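Local structure of nicotinamide-nucleotide adenylyltransferase NadR family / Ribosylnicotinamide kinase (Lactococcus lactis subsp. cremoris, 6GYE) at residues Y69-A73 against N172-R177; R177-V182 against V247-N252; I204-E210 against Q253-D259. The protein probably phosphorylates nicotinamide riboside to nicotinamide mononucleotide and joins this product to an adenylyl group to make NAD+. Residues are numbered along the deposited sequence.

Interaction 1. Residues Y69-A73 against N172-R177; sequences YLREA and NRVFRR. With NNR (Nicotinamide riboside), chain I; SO4 (sulfate ion), chain D.
Residues 69-73 form the last turn of helix 63-73, closed by Ala73 N to Tyr69 O at 2.8 Å. Against it lies 172-177, which starts extended at Asn172 (phi/psi -62/138°), takes helical angles from Arg173 and leads into a weakly bonded helix at Arg176. The backbones come closest at Tyr69 and Val174, CA to CA 6.1 Å. Tyr69 (97 Å²) and Val174 (89 Å²) have the most surface covered. With chi1 m (-75°) and chi2 near 4°, the Tyr69 ring reaches along 172-177, and Val174, chi1 t, sets CG1 over one face in a CH-pi contact, 4.1 Å from the centroid. Phe175, chi1 m and chi2 80°, turns its own face to the edge of the Tyr69 ring: a T-shaped pair with centroids 5.2 Å apart and planes at 88°. Phe175 CZ also touches Tyr69 CB (3.6 Å) and Leu70 CD2 (3.8 Å). Ala73 CB lies 3.7 Å from Asn172 OD1, which accepts from Val174 N (3.1 Å) in an Asx turn; Asn172 ND2 bonds to Gln31. Arg177, of the nicotinamide riboside pocket, extends with chi1 and chi2 t, then bends at chi3 (p, 85°). Tyr69 OH donates a very short 2.5 Å bond to sulfate O1, and Arg177 NE a weak one of 3.4 Å to sulfate O2; the ion, probably from the crystallisation liquor, also binds Lys65. The contact joins the Rossmann-like part, probably the nucleotidyltransferase, to the helix leading into the probable kinase part. Leu70 continues onto Val82 of edge strand 80-86, while Phe175 packs on Pro25 and Leu26 after strand 15-21.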
loop_
_atom_site.group_PDB
_atom_site.type_symbol
_atom_site.label_atom_id
_atom_site.label_comp_id
_atom_site.label_asym_id
_atom_site.label_seq_id
_atom_site.Cartn_x
_atom_site.Cartn_y
_atom_site.Cartn_z
ATOM N N TYR A 69 -5.291 -7.139 7.346
ATOM C CA TYR A 69 -3.913 -6.723 7.578
ATOM C C TYR A 69 -3.469 -7.019 9.011
ATOM O O TYR A 69 -2.321 -7.425 9.245
ATOM C CB TYR A 69 -3.759 -5.239 7.268
ATOM C CG TYR A 69 -3.736 -4.919 5.799
ATOM C CD1 TYR A 69 -3.939 -5.912 4.849
ATOM C CD2 TYR A 69 -3.460 -3.624 5.356
ATOM C CE1 TYR A 69 -3.899 -5.625 3.497
ATOM C CE2 TYR A 69 -3.415 -3.323 3.992
ATOM C CZ TYR A 69 -3.628 -4.331 3.072
ATOM O OH TYR A 69 -3.587 -4.041 1.721
ATOM N N LEU A 70 -4.349 -6.783 9.987
ATOM C CA LEU A 70 -4.021 -7.085 11.378
ATOM C C LEU A 70 -3.812 -8.577 11.589
ATOM O O LEU A 70 -2.890 -8.989 12.305
ATOM C CB LEU A 70 -5.124 -6.572 12.314
ATOM C CG LEU A 70 -5.052 -5.173 12.951
ATOM C CD1 LEU A 70 -4.116 -5.147 14.144
ATOM C CD2 LEU A 70 -4.625 -4.134 11.949
ATOM N N ARG A 71 -4.674 -9.406 10.990
ATOM C CA ARG A 71 -4.503 -10.845 11.130
ATOM C C ARG A 71 -3.133 -11.264 10.635
ATOM O O ARG A 71 -2.446 -12.061 11.282
ATOM C CB ARG A 71 -5.599 -11.596 10.371
ATOM C CG ARG A 71 -6.912 -11.718 11.118
ATOM C CD ARG A 71 -6.816 -12.693 12.279
ATOM N NE ARG A 71 -8.134 -12.935 12.870
ATOM C CZ ARG A 71 -9.020 -13.806 12.392
ATOM N NH1 ARG A 71 -8.738 -14.538 11.326
ATOM N NH2 ARG A 71 -10.190 -13.962 12.987
ATOM N N GLU A 72 -2.705 -10.706 9.504
ATOM C CA GLU A 72 -1.384 -11.023 8.987
ATOM C C GLU A 72 -0.305 -10.481 9.915
ATOM O O GLU A 72 0.699 -11.157 10.177
ATOM C CB GLU A 72 -1.230 -10.472 7.569
ATOM C CG GLU A 72 0.049 -10.909 6.891
ATOM C CD GLU A 72 0.270 -10.286 5.506
ATOM O OE1 GLU A 72 -0.703 -9.852 4.829
ATOM O OE2 GLU A 72 1.450 -10.214 5.105
ATOM N N ALA A 73 -0.508 -9.268 10.431
ATOM C CA ALA A 73 0.499 -8.631 11.272
ATOM C C ALA A 73 0.753 -9.429 12.531
ATOM O O ALA A 73 1.887 -9.473 13.009
ATOM C CB ALA A 73 0.073 -7.208 11.633
ATOM N N ASN A 172 3.492 -0.263 10.505
ATOM C CA ASN A 172 3.584 -1.715 10.425
ATOM C C ASN A 172 3.765 -2.150 8.968
ATOM O O ASN A 172 3.097 -1.636 8.066
ATOM C CB ASN A 172 2.334 -2.363 11.024
ATOM C CG ASN A 172 2.376 -3.896 10.953
ATOM O OD1 ASN A 172 2.028 -4.506 9.932
ATOM N ND2 ASN A 172 2.829 -4.519 12.035
ATOM N N ARG A 173 4.657 -3.132 8.746
ATOM C CA ARG A 173 5.101 -3.453 7.383
ATOM C C ARG A 173 3.956 -3.861 6.458
ATOM O O ARG A 173 3.968 -3.507 5.272
ATOM C CB ARG A 173 6.169 -4.547 7.428
ATOM C CG ARG A 173 7.489 -4.017 7.998
ATOM C CD ARG A 173 8.548 -5.091 8.074
ATOM N NE ARG A 173 9.698 -4.626 8.848
ATOM C CZ ARG A 173 10.721 -3.941 8.332
ATOM N NH1 ARG A 173 10.742 -3.637 7.033
ATOM N NH2 ARG A 173 11.726 -3.555 9.111
ATOM N N VAL A 174 2.937 -4.544 6.982
ATOM C CA VAL A 174 1.792 -4.933 6.158
ATOM C C VAL A 174 1.079 -3.718 5.575
ATOM O O VAL A 174 0.468 -3.799 4.504
ATOM C CB VAL A 174 0.831 -5.812 6.980
ATOM C CG1 VAL A 174 -0.323 -6.277 6.111
ATOM C CG2 VAL A 174 1.589 -7.019 7.529
ATOM N N PHE A 175 1.151 -2.578 6.249
ATOM C CA PHE A 175 0.477 -1.386 5.756
ATOM C C PHE A 175 1.342 -0.549 4.823
ATOM O O PHE A 175 0.834 0.426 4.260
ATOM C CB PHE A 175 0.015 -0.500 6.935
ATOM C CG PHE A 175 -1.183 -1.040 7.678
ATOM C CD1 PHE A 175 -1.042 -2.053 8.617
ATOM C CD2 PHE A 175 -2.459 -0.554 7.408
ATOM C CE1 PHE A 175 -2.152 -2.565 9.283
ATOM C CE2 PHE A 175 -3.578 -1.054 8.075
ATOM C CZ PHE A 175 -3.424 -2.055 9.016
ATOM N N ARG A 176 2.622 -0.904 4.626
ATOM C CA ARG A 176 3.549 0.041 3.997
ATOM C C ARG A 176 3.270 0.231 2.511
ATOM O O ARG A 176 3.452 1.335 1.979
ATOM C CB ARG A 176 4.997 -0.381 4.237
ATOM C CG ARG A 176 5.450 -0.003 5.657
ATOM C CD ARG A 176 6.897 -0.388 5.948
ATOM N NE ARG A 176 7.215 -0.214 7.365
ATOM C CZ ARG A 176 8.451 -0.271 7.863
ATOM N NH1 ARG A 176 9.499 -0.487 7.066
ATOM N NH2 ARG A 176 8.644 -0.126 9.167
ATOM N N ARG A 177 2.852 -0.828 1.821
ATOM C CA ARG A 177 2.586 -0.722 0.390
ATOM C C ARG A 177 1.555 0.360 0.101
ATOM O O ARG A 177 1.726 1.166 -0.827
ATOM C CB ARG A 177 2.127 -2.081 -0.148
ATOM C CG ARG A 177 1.313 -2.003 -1.423
ATOM C CD ARG A 177 0.928 -3.391 -1.904
ATOM N NE ARG A 177 -0.289 -3.923 -1.295
ATOM C CZ ARG A 177 -0.312 -4.800 -0.288
ATOM N NH1 ARG A 177 0.829 -5.254 0.248
ATOM N NH2 ARG A 177 -1.483 -5.225 0.186
HETATM O O2R NNR I . 1.934 -5.226 -5.242
HETATM C C2R NNR I . 1.113 -4.051 -5.207
HETATM C C3R NNR I . -0.174 -4.254 -4.417
HETATM O O3R NNR I . -0.295 -5.580 -3.886
HETATM C C4R NNR I . -1.313 -3.983 -5.388
HETATM C C5R NNR I . -2.191 -2.838 -4.904
HETATM O O5R NNR I . -3.221 -2.587 -5.866
HETATM O O4R NNR I . -0.742 -3.650 -6.656
HETATM C C1R NNR I . 0.687 -3.679 -6.620
HETATM N N1 NNR I . 1.219 -2.359 -6.964
HETATM C C2 NNR I . 1.696 -2.139 -8.196
HETATM C C6 NNR I . 1.221 -1.387 -6.041
HETATM C C5 NNR I . 1.720 -0.124 -6.341
HETATM C C4 NNR I . 2.220 0.129 -7.610
HETATM C C3 NNR I . 2.205 -0.895 -8.548
HETATM C C7 NNR I . 2.736 -0.660 -9.931
HETATM O O7 NNR I . 3.129 -1.609 -10.590
HETATM N N7 NNR I . 2.766 0.585 -10.405
HETATM S S SO4 D . -3.398 -1.551 -0.571
HETATM O O1 SO4 D . -2.806 -1.913 0.704
HETATM O O2 SO4 D . -3.465 -2.747 -1.413
HETATM O O3 SO4 D . -4.750 -1.042 -0.391
HETATM O O4 SO4 D . -2.600 -0.505 -1.209
HETATM O O HOH W 1 4.188 -7.488 11.545
#

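Interaction 2. Residues R177-V182 against V247-N252. With NNR (Nicotinamide riboside), chain I; SO4 (sulfate ion), chain D.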
loop_
_atom_site.group_PDB
_atom_site.type_symbol
_atom_site.label_atom_id
_atom_site.label_comp_id
_atom_site.label_asym_id
_atom_site.label_seq_id
_atom_site.Cartn_x
_atom_site.Cartn_y
_atom_site.Cartn_z
ATOM N N ARG A 177 2.852 -0.828 1.821
ATOM C CA ARG A 177 2.586 -0.722 0.390
ATOM C C ARG A 177 1.555 0.360 0.101
ATOM O O ARG A 177 1.726 1.166 -0.827
ATOM C CB ARG A 177 2.127 -2.081 -0.148
ATOM C CG ARG A 177 1.313 -2.003 -1.423
ATOM C CD ARG A 177 0.928 -3.391 -1.904
ATOM N NE ARG A 177 -0.289 -3.923 -1.295
ATOM C CZ ARG A 177 -0.312 -4.800 -0.288
ATOM N NH1 ARG A 177 0.829 -5.254 0.248
ATOM N NH2 ARG A 177 -1.483 -5.225 0.186
ATOM N N HIS A 178 0.502 0.418 0.925
ATOM C CA HIS A 178 -0.568 1.389 0.722
ATOM C C HIS A 178 -0.048 2.820 0.757
ATOM O O HIS A 178 -0.545 3.684 0.020
ATOM C CB HIS A 178 -1.650 1.195 1.783
ATOM C CG HIS A 178 -2.782 2.165 1.674
ATOM N ND1 HIS A 178 -3.854 1.965 0.828
ATOM C CD2 HIS A 178 -3.011 3.347 2.298
ATOM C CE1 HIS A 178 -4.695 2.979 0.941
ATOM N NE2 HIS A 178 -4.205 3.833 1.821
ATOM N N PHE A 179 0.928 3.101 1.623
ATOM C CA PHE A 179 1.396 4.475 1.820
ATOM C C PHE A 179 2.604 4.815 0.967
ATOM O O PHE A 179 3.147 5.918 1.084
ATOM C CB PHE A 179 1.728 4.723 3.289
ATOM C CG PHE A 179 0.524 4.769 4.171
ATOM C CD1 PHE A 179 -0.286 5.885 4.195
ATOM C CD2 PHE A 179 0.179 3.677 4.943
ATOM C CE1 PHE A 179 -1.412 5.916 4.999
ATOM C CE2 PHE A 179 -0.946 3.703 5.742
ATOM C CZ PHE A 179 -1.740 4.814 5.774
ATOM N N SER A 180 3.062 3.876 0.149
ATOM C CA SER A 180 4.285 4.077 -0.605
ATOM C C SER A 180 4.072 5.101 -1.714
ATOM O O SER A 180 3.014 5.145 -2.346
ATOM C CB SER A 180 4.763 2.744 -1.182
ATOM O OG SER A 180 5.990 2.956 -1.820
ATOM N N LYS A 181 5.069 5.959 -1.917
ATOM C CA LYS A 181 5.137 6.781 -3.116
ATOM C C LYS A 181 5.755 5.983 -4.263
ATOM O O LYS A 181 6.698 5.211 -4.062
ATOM C CB LYS A 181 5.958 8.036 -2.832
ATOM C CG LYS A 181 5.243 9.087 -1.941
ATOM C CD LYS A 181 4.281 9.904 -2.737
ATOM C CE LYS A 181 3.643 11.035 -1.913
ATOM N NZ LYS A 181 2.894 10.450 -0.774
ATOM N N VAL A 182 5.251 6.190 -5.475
ATOM C CA VAL A 182 5.664 5.387 -6.627
ATOM C C VAL A 182 5.972 6.326 -7.793
ATOM O O VAL A 182 5.113 7.114 -8.205
ATOM C CB VAL A 182 4.585 4.356 -7.017
ATOM C CG1 VAL A 182 4.991 3.549 -8.262
ATOM C CG2 VAL A 182 4.281 3.409 -5.845
ATOM N N VAL A 247 7.798 -2.524 -4.575
ATOM C CA VAL A 247 6.924 -1.782 -3.662
ATOM C C VAL A 247 6.792 -2.504 -2.321
ATOM O O VAL A 247 6.725 -1.867 -1.252
ATOM C CB VAL A 247 5.554 -1.537 -4.312
ATOM C CG1 VAL A 247 4.641 -0.775 -3.354
ATOM C CG2 VAL A 247 5.739 -0.763 -5.604
ATOM N N ASN A 248 6.732 -3.834 -2.355
ATOM C CA ASN A 248 6.608 -4.638 -1.147
ATOM C C ASN A 248 7.950 -4.963 -0.506
ATOM O O ASN A 248 7.971 -5.604 0.541
ATOM C CB ASN A 248 5.864 -5.950 -1.445
ATOM C CG ASN A 248 4.392 -5.722 -1.760
ATOM O OD1 ASN A 248 3.714 -4.936 -1.094
ATOM N ND2 ASN A 248 3.893 -6.406 -2.770
ATOM N N SER A 249 9.054 -4.497 -1.077
ATOM C CA SER A 249 10.371 -4.875 -0.581
ATOM C C SER A 249 10.633 -4.278 0.806
ATOM O O SER A 249 10.331 -3.112 1.056
ATOM C CB SER A 249 11.442 -4.384 -1.557
ATOM O OG SER A 249 12.734 -4.531 -1.008
ATOM N N PRO A 250 11.261 -5.024 1.708
ATOM C CA PRO A 250 11.725 -4.405 2.965
ATOM C C PRO A 250 12.736 -3.296 2.761
ATOM O O PRO A 250 12.937 -2.497 3.674
ATOM C CB PRO A 250 12.330 -5.575 3.746
ATOM C CG PRO A 250 12.608 -6.630 2.690
ATOM C CD PRO A 250 11.624 -6.446 1.588
ATOM N N ALA A 251 13.396 -3.227 1.607
ATOM C CA ALA A 251 14.292 -2.119 1.327
ATOM C C ALA A 251 13.538 -0.820 1.041
ATOM O O ALA A 251 14.160 0.246 0.999
ATOM C CB ALA A 251 15.220 -2.477 0.152
ATOM N N ASN A 252 12.230 -0.887 0.811
ATOM C CA ASN A 252 11.433 0.315 0.602
ATOM C C ASN A 252 11.534 1.233 1.815
ATOM O O ASN A 252 11.232 0.827 2.943
ATOM C CB ASN A 252 9.977 -0.074 0.347
ATOM C CG ASN A 252 9.127 1.093 -0.119
ATOM O OD1 ASN A 252 9.558 2.244 -0.089
ATOM N ND2 ASN A 252 7.910 0.796 -0.553
HETATM O O2R NNR I . 1.934 -5.226 -5.242
HETATM C C2R NNR I . 1.113 -4.051 -5.207
HETATM C C3R NNR I . -0.174 -4.254 -4.417
HETATM O O3R NNR I . -0.295 -5.580 -3.886
HETATM C C4R NNR I . -1.313 -3.983 -5.388
HETATM C C5R NNR I . -2.191 -2.838 -4.904
HETATM O O5R NNR I . -3.221 -2.587 -5.866
HETATM O O4R NNR I . -0.742 -3.650 -6.656
HETATM C C1R NNR I . 0.687 -3.679 -6.620
HETATM N N1 NNR I . 1.219 -2.359 -6.964
HETATM C C2 NNR I . 1.696 -2.139 -8.196
HETATM C C6 NNR I . 1.221 -1.387 -6.041
HETATM C C5 NNR I . 1.720 -0.124 -6.341
HETATM C C4 NNR I . 2.220 0.129 -7.610
HETATM C C3 NNR I . 2.205 -0.895 -8.548
HETATM C C7 NNR I . 2.736 -0.660 -9.931
HETATM O O7 NNR I . 3.129 -1.609 -10.590
HETATM N N7 NNR I . 2.766 0.585 -10.405
HETATM S S SO4 D . -3.398 -1.551 -0.571
HETATM O O1 SO4 D . -2.806 -1.913 0.704
HETATM O O2 SO4 D . -3.465 -2.747 -1.413
HETATM O O3 SO4 D . -4.750 -1.042 -0.391
HETATM O O4 SO4 D . -2.600 -0.505 -1.209
#
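A single guanidinium, that of Arg177, meets three different partners. Nicotinamide riboside O3R lies over one of its faces, while Asn248 OD1 and sulfate O2 approach at its edge. Arg177 NH1 donates to Asn248 OD1 (3.2 Å), and the bond from NE to sulfate O2 is weak at 3.4 Å. Asn248 in turn offers ND2 to the ribose hydroxyl O2R, again weakly (3.4 Å), so both residues border the sugar. His178, whose CA-to-CB bond points away from 247-252, reaches sulfate O3 and O4 through ND1 in weak bonds of 3.4 Å each. Next to these polar groups Val247, at the end of helix 229-247, packs its CG1 4.0 Å from Arg177 CG and 4.1 Å from Ser180 CB; its CG2 is 4.4 Å from Val182 CG2. Residues 177-182 carry the chain out of short helix 176-179 into strand 181-187, the strand that leads to the probable P-loop of this kinase-type P-loop NTPase fold; 247-252 connects helix 229-247 to the adjacent strand 255-259. That connection makes a type I turn from Ser249 to Asn252, with an ST turn at Ser249 OG, which accepts from Ala251 N (3.0 Å). The turn brings Asn252 back to Val247, where ND2 donates to both Val247 O (3.0 Å) and Ser180 OG (3.2 Å), while OD1 accepts from Gly254 N.

Interaction 3. Residues I204-E210 against Q253-D259; sequences INAPFSE and QGIVFLD. With NNR (Nicotinamide riboside), chain I.
Asn205 (positive phi, 62/34°) is the C-prime residue of the Schellman motif ending helix 193-203; Ala206 to Glu210 are extended alongside strand 255-259, the segments' end-to-end vectors 38° apart, with a single parallel bridge at Phe208 and Phe257 (CA to CA 4.5 Å). Phe257, the residue most covered, donates a hydrogen bond from N to Pro207 O (3.1 Å), and its O accepts one from Ser209 N (3.0 Å). Its ring, chi1 m, meets Ile204 CD1 and Ala206 CB at its edge, each 3.8 Å from CE1. Pro207 sets CG 3.8 Å from Val256 CG1. Ser209, chi1 p, adds a side-chain bond beyond the bridge: OG accepts from Asp259 N (3.0 Å) and bonds to Asn243. Asp259 binds Lys193 and Thr194 of the probable P-loop, consistent with a Walker B-like aspartate. Leu258 CD1 lies 3.3 Å from riboside N7. Bridged once, 204-210 takes the sheet edge beside 255-259, consistent with the 2-3-1-4-5 order of kinase-type P-loop folds, strand 181-187 on the far side and helix 193-203 covering Phe208 and Phe257.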
loop_
_atom_site.group_PDB
_atom_site.type_symbol
_atom_site.label_atom_id
_atom_site.label_comp_id
_atom_site.label_asym_id
_atom_site.label_seq_id
_atom_site.Cartn_x
_atom_site.Cartn_y
_atom_site.Cartn_z
ATOM N N ILE A 204 18.565 8.459 -3.405
ATOM C CA ILE A 204 17.897 8.582 -2.114
ATOM C C ILE A 204 17.752 7.231 -1.417
ATOM O O ILE A 204 16.906 7.077 -0.529
ATOM C CB ILE A 204 16.519 9.253 -2.290
ATOM C CG1 ILE A 204 15.663 8.470 -3.300
ATOM C CG2 ILE A 204 16.673 10.710 -2.734
ATOM C CD1 ILE A 204 14.189 8.918 -3.311
ATOM N N ASN A 205 18.579 6.250 -1.794
ATOM C CA ASN A 205 18.561 4.930 -1.168
ATOM C C ASN A 205 17.216 4.224 -1.362
ATOM O O ASN A 205 16.750 3.493 -0.481
ATOM C CB ASN A 205 18.942 4.998 0.322
ATOM C CG ASN A 205 20.409 5.249 0.526
ATOM O OD1 ASN A 205 21.217 5.005 -0.383
ATOM N ND2 ASN A 205 20.787 5.653 1.741
ATOM N N ALA A 206 16.566 4.454 -2.537
ATOM C CA ALA A 206 15.295 3.827 -2.850
ATOM C C ALA A 206 15.493 2.561 -3.678
ATOM O O ALA A 206 16.464 2.452 -4.431
ATOM C CB ALA A 206 14.405 4.796 -3.633
ATOM N N PRO A 207 14.596 1.585 -3.558
ATOM C CA PRO A 207 14.647 0.428 -4.445
ATOM C C PRO A 207 14.096 0.815 -5.809
ATOM O O PRO A 207 13.378 1.802 -5.961
ATOM C CB PRO A 207 13.752 -0.614 -3.749
ATOM C CG PRO A 207 12.839 0.158 -2.931
ATOM C CD PRO A 207 13.510 1.462 -2.569
ATOM N N PHE A 208 14.452 0.016 -6.808
ATOM C CA PHE A 208 13.965 0.229 -8.161
ATOM C C PHE A 208 13.772 -1.125 -8.833
ATOM O O PHE A 208 14.410 -2.104 -8.465
ATOM C CB PHE A 208 14.937 1.094 -8.973
ATOM C CG PHE A 208 16.312 0.497 -9.104
ATOM C CD1 PHE A 208 17.296 0.766 -8.161
ATOM C CD2 PHE A 208 16.619 -0.339 -10.166
ATOM C CE1 PHE A 208 18.567 0.211 -8.287
ATOM C CE2 PHE A 208 17.887 -0.906 -10.290
ATOM C CZ PHE A 208 18.859 -0.631 -9.358
ATOM N N SER A 209 12.892 -1.175 -9.818
ATOM C CA SER A 209 12.733 -2.368 -10.627
ATOM C C SER A 209 13.530 -2.232 -11.921
ATOM O O SER A 209 13.948 -1.140 -12.312
ATOM C CB SER A 209 11.255 -2.603 -10.942
ATOM O OG SER A 209 10.798 -1.578 -11.800
ATOM N N GLU A 210 13.681 -3.356 -12.615
ATOM C CA GLU A 210 14.301 -3.394 -13.932
ATOM C C GLU A 210 13.215 -3.546 -14.982
ATOM O O GLU A 210 12.057 -3.850 -14.676
ATOM C CB GLU A 210 15.298 -4.558 -14.061
ATOM C CG GLU A 210 16.484 -4.567 -13.098
ATOM C CD GLU A 210 17.552 -3.516 -13.412
ATOM O OE1 GLU A 210 17.390 -2.739 -14.380
ATOM O OE2 GLU A 210 18.567 -3.472 -12.679
ATOM N N GLN A 253 11.980 2.465 1.585
ATOM C CA GLN A 253 12.000 3.479 2.624
ATOM C C GLN A 253 10.875 4.485 2.468
ATOM O O GLN A 253 10.812 5.429 3.242
ATOM C CB GLN A 253 13.353 4.210 2.655
ATOM C CG GLN A 253 14.521 3.265 2.686
ATOM C CD GLN A 253 15.839 3.906 3.096
ATOM O OE1 GLN A 253 16.594 3.327 3.873
ATOM N NE2 GLN A 253 16.128 5.084 2.567
ATOM N N GLY A 254 9.972 4.287 1.508
ATOM C CA GLY A 254 8.828 5.164 1.356
ATOM C C GLY A 254 8.627 5.643 -0.065
ATOM O O GLY A 254 7.568 6.184 -0.400
ATOM N N ILE A 255 9.626 5.418 -0.922
ATOM C CA ILE A 255 9.575 5.814 -2.326
ATOM C C ILE A 255 10.204 4.698 -3.153
ATOM O O ILE A 255 11.307 4.246 -2.831
ATOM C CB ILE A 255 10.342 7.138 -2.550
ATOM C CG1 ILE A 255 9.878 8.205 -1.548
ATOM C CG2 ILE A 255 10.197 7.614 -4.005
ATOM C CD1 ILE A 255 10.513 9.586 -1.727
ATOM N N VAL A 256 9.537 4.274 -4.241
ATOM C CA VAL A 256 10.121 3.285 -5.147
ATOM C C VAL A 256 10.075 3.792 -6.585
ATOM O O VAL A 256 9.206 4.580 -6.967
ATOM C CB VAL A 256 9.441 1.897 -5.047
ATOM C CG1 VAL A 256 9.292 1.488 -3.589
ATOM C CG2 VAL A 256 8.117 1.907 -5.739
ATOM N N PHE A 257 11.029 3.329 -7.387
ATOM C CA PHE A 257 11.155 3.722 -8.784
ATOM C C PHE A 257 10.915 2.511 -9.671
ATOM O O PHE A 257 11.470 1.437 -9.424
ATOM C CB PHE A 257 12.525 4.336 -9.066
ATOM C CG PHE A 257 12.723 5.672 -8.414
ATOM C CD1 PHE A 257 13.134 5.766 -7.081
ATOM C CD2 PHE A 257 12.487 6.836 -9.125
ATOM C CE1 PHE A 257 13.305 7.005 -6.462
ATOM C CE2 PHE A 257 12.665 8.092 -8.521
ATOM C CZ PHE A 257 13.075 8.172 -7.180
ATOM N N LEU A 258 10.060 2.676 -10.673
ATOM C CA LEU A 258 9.665 1.582 -11.549
ATOM C C LEU A 258 10.143 1.853 -12.970
ATOM O O LEU A 258 9.862 2.917 -13.529
ATOM C CB LEU A 258 8.146 1.395 -11.526
ATOM C CG LEU A 258 7.532 1.108 -10.154
ATOM C CD1 LEU A 258 6.032 0.848 -10.327
ATOM C CD2 LEU A 258 8.236 -0.086 -9.450
ATOM N N ASP A 259 10.819 0.866 -13.565
ATOM C CA ASP A 259 11.302 0.955 -14.945
ATOM C C ASP A 259 10.227 0.367 -15.859
ATOM O O ASP A 259 10.197 -0.845 -16.132
ATOM C CB ASP A 259 12.635 0.227 -15.099
ATOM C CG ASP A 259 13.369 0.616 -16.385
ATOM O OD1 ASP A 259 12.740 1.276 -17.241
ATOM O OD2 ASP A 259 14.572 0.293 -16.529
HETATM O O2R NNR I . 1.934 -5.226 -5.242
HETATM C C2R NNR I . 1.113 -4.051 -5.207
HETATM C C3R NNR I . -0.174 -4.254 -4.417
HETATM O O3R NNR I . -0.295 -5.580 -3.886
HETATM C C4R NNR I . -1.313 -3.983 -5.388
HETATM C C5R NNR I . -2.191 -2.838 -4.904
HETATM O O5R NNR I . -3.221 -2.587 -5.866
HETATM O O4R NNR I . -0.742 -3.650 -6.656
HETATM C C1R NNR I . 0.687 -3.679 -6.620
HETATM N N1 NNR I . 1.219 -2.359 -6.964
HETATM C C2 NNR I . 1.696 -2.139 -8.196
HETATM C C6 NNR I . 1.221 -1.387 -6.041
HETATM C C5 NNR I . 1.720 -0.124 -6.341
HETATM C C4 NNR I . 2.220 0.129 -7.610
HETATM C C3 NNR I . 2.205 -0.895 -8.548
HETATM C C7 NNR I . 2.736 -0.660 -9.931
HETATM O O7 NNR I . 3.129 -1.609 -10.590
HETATM N N7 NNR I . 2.766 0.585 -10.405
HETATM O O HOH W 2 14.400 6.415 0.112
HETATM O O HOH W 3 16.073 -0.326 -14.134
HETATM O O HOH W 4 16.192 -2.388 -16.675
#

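The three contacts follow one another from the probable nucleotidyltransferase part into the probable kinase sheet: centres about 12 Å apart between interactions 1 and 2, about 8 Å between 2 and 3, and about 20 Å between 1 and 3. Interactions 1 and 2 share Arg177 and meet the same sulfate, placing the probable junction between the two parts beside the sugar of nicotinamide riboside. Interactions 2 and 3 meet in the sheet, where Lys181 N is 2.9 Å from Gly254 O and Lys181 O 3.0 Å from Val256 N. Near the nicotinamide ring, Val182 CG1 packs 3.6 Å from Leu258 CD1. Interaction 2 brings Arg177 and Asn248 to the ribose end, whereas interaction 3 offers Leu258 to the carboxamide.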